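Local coordinates for LS-24 (Lathyrus sativus, PDB 3LP9), which is a hemopexin-fold seed albumin that probably binds hemin as a monomer and spermine as a dimer, with possible roles in the oxidative-stress response and polyamine biosynthesis, at residues G173-F178 against F189-Y194. Sequence-based numbering, arbitrary orientation.
Sequences GADAAF and FKDDHY. With CA (calcium ion), chain E.
Phe189 packs against Ala176 and Phe178 on the tight, apolar side of this contact. The CB of Ala176, a small methyl that fits beside the ring, lies at the edge of Phe189, 4.0 Å from its CD2. Farther out, Phe189 CZ comes in plane to the edge of Phe178, 4.0 Å from CE1; Ile6, Phe20 and Trp218 also pack around Phe189. Between the strands, Phe189 N donates almost straight to Ala176 O (2.8 Å, 170°), while Phe189 O accepts from Asp175 N and, weakly, from Ala176 N. Two residues thus face one, a classic beta bulge where the inner strand of a hemopexin-fold propeller blade begins. Here Asp175 O binds the central calcium at 2.5 Å, together with the carbonyl oxygens of Asn7, Asp65 and Asp121. The other end is polar and hydrated, with Lys190 and Asp191 partly exposed. The Asp175 carboxylate takes Asp191 N on OD2 from above its plane at 2.7 Å, tying down the type II' turn 190-193. Two waters bridge it to Asp191 OD1, probably easing the repulsion between the carboxylates. Lys190, long enough to reach back, bends at chi2 (123°), and NZ donates to Ile169 O and, from above the carbonyl plane, to Gly173 O (2.9 Å). Gly173 has backbone angles that would jam a side chain against the preceding carbonyl. An alanine at Lys190 would probably leave both carbonyls without this donor, freeing the loop before the bulge to shift.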
# COMPACT_ATOMS: atom_id res chain seq x y z
N GLY A 173 20.31 -12.59 10.13
CA GLY A 173 19.06 -11.85 10.16
C GLY A 173 18.09 -12.12 11.31
O GLY A 173 18.28 -13.04 12.08
N ALA A 174 17.08 -11.28 11.43
CA ALA A 174 16.08 -11.45 12.47
C ALA A 174 14.62 -11.30 11.97
O ALA A 174 14.33 -10.61 11.00
CB ALA A 174 16.38 -10.45 13.60
N ASP A 175 13.72 -12.01 12.63
CA ASP A 175 12.29 -11.92 12.35
C ASP A 175 11.73 -10.56 12.86
O ASP A 175 11.01 -9.86 12.15
CB ASP A 175 11.56 -13.10 12.99
CG ASP A 175 11.64 -14.39 12.17
OD1 ASP A 175 12.27 -14.35 11.08
OD2 ASP A 175 11.09 -15.42 12.62
N ALA A 176 12.10 -10.20 14.08
CA ALA A 176 11.63 -8.99 14.75
C ALA A 176 12.60 -8.61 15.89
O ALA A 176 13.50 -9.39 16.28
CB ALA A 176 10.30 -9.21 15.32
N ALA A 177 12.36 -7.44 16.48
CA ALA A 177 13.16 -6.97 17.60
C ALA A 177 12.49 -5.82 18.31
O ALA A 177 11.52 -5.27 17.80
CB ALA A 177 14.55 -6.58 17.12
N PHE A 178 13.01 -5.45 19.48
CA PHE A 178 12.60 -4.25 20.23
C PHE A 178 13.55 -4.03 21.42
O PHE A 178 13.95 -4.97 22.04
CB PHE A 178 11.08 -4.27 20.68
CG PHE A 178 10.82 -5.06 21.97
CD1 PHE A 178 10.81 -6.46 21.97
CD2 PHE A 178 10.62 -4.39 23.18
CE1 PHE A 178 10.61 -7.15 23.17
CE2 PHE A 178 10.41 -5.09 24.38
CZ PHE A 178 10.41 -6.44 24.39
N PHE A 189 14.14 -11.66 17.81
CA PHE A 189 13.37 -12.90 17.62
C PHE A 189 13.68 -13.48 16.25
O PHE A 189 14.01 -12.76 15.28
CB PHE A 189 11.85 -12.65 17.72
CG PHE A 189 11.41 -11.97 19.01
CD1 PHE A 189 11.51 -12.62 20.25
CD2 PHE A 189 10.88 -10.67 18.98
CE1 PHE A 189 11.09 -11.99 21.43
CE2 PHE A 189 10.45 -10.02 20.15
CZ PHE A 189 10.55 -10.70 21.39
N LYS A 190 13.53 -14.79 16.17
CA LYS A 190 13.77 -15.54 14.96
C LYS A 190 13.16 -16.89 15.20
O LYS A 190 13.58 -17.64 16.13
CB LYS A 190 15.26 -15.67 14.68
CG LYS A 190 15.54 -16.43 13.44
CD LYS A 190 16.33 -15.56 12.54
CE LYS A 190 16.75 -16.31 11.33
NZ LYS A 190 17.82 -15.56 10.65
N ASP A 191 12.15 -17.19 14.40
CA ASP A 191 11.37 -18.44 14.57
C ASP A 191 10.88 -18.55 16.01
O ASP A 191 10.27 -17.61 16.51
CB ASP A 191 12.17 -19.70 14.14
CG ASP A 191 12.95 -19.46 12.85
OD1 ASP A 191 12.34 -18.89 11.91
OD2 ASP A 191 14.17 -19.79 12.80
N ASP A 192 11.09 -19.70 16.64
CA ASP A 192 10.68 -19.98 18.04
C ASP A 192 11.74 -19.60 19.06
O ASP A 192 11.62 -19.98 20.20
CB ASP A 192 10.33 -21.47 18.22
CG ASP A 192 11.47 -22.41 17.82
OD1 ASP A 192 12.24 -22.14 16.86
OD2 ASP A 192 11.60 -23.44 18.49
N HIS A 193 12.77 -18.88 18.61
CA HIS A 193 13.93 -18.46 19.39
C HIS A 193 14.04 -16.98 19.61
O HIS A 193 13.53 -16.18 18.80
CB HIS A 193 15.22 -18.89 18.68
CG HIS A 193 15.38 -20.38 18.60
ND1 HIS A 193 14.87 -21.14 17.55
CD2 HIS A 193 15.98 -21.25 19.46
CE1 HIS A 193 15.17 -22.41 17.77
NE2 HIS A 193 15.83 -22.50 18.92
N TYR A 194 14.72 -16.61 20.68
CA TYR A 194 14.89 -15.19 21.00
C TYR A 194 16.34 -15.09 21.56
O TYR A 194 16.93 -16.08 22.06
CB TYR A 194 13.84 -14.71 22.05
CG TYR A 194 14.17 -15.17 23.47
CD1 TYR A 194 13.80 -16.43 23.90
CD2 TYR A 194 14.92 -14.36 24.32
CE1 TYR A 194 14.20 -16.91 25.18
CE2 TYR A 194 15.30 -14.79 25.59
CZ TYR A 194 14.95 -16.05 26.02
OH TYR A 194 15.35 -16.49 27.27
CA CA E . 9.77 -8.86 10.18
O HOH W 1 9.99 -17.53 11.34
O HOH W 2 12.94 -16.88 9.96
O HOH W 3 9.51 -8.16 7.38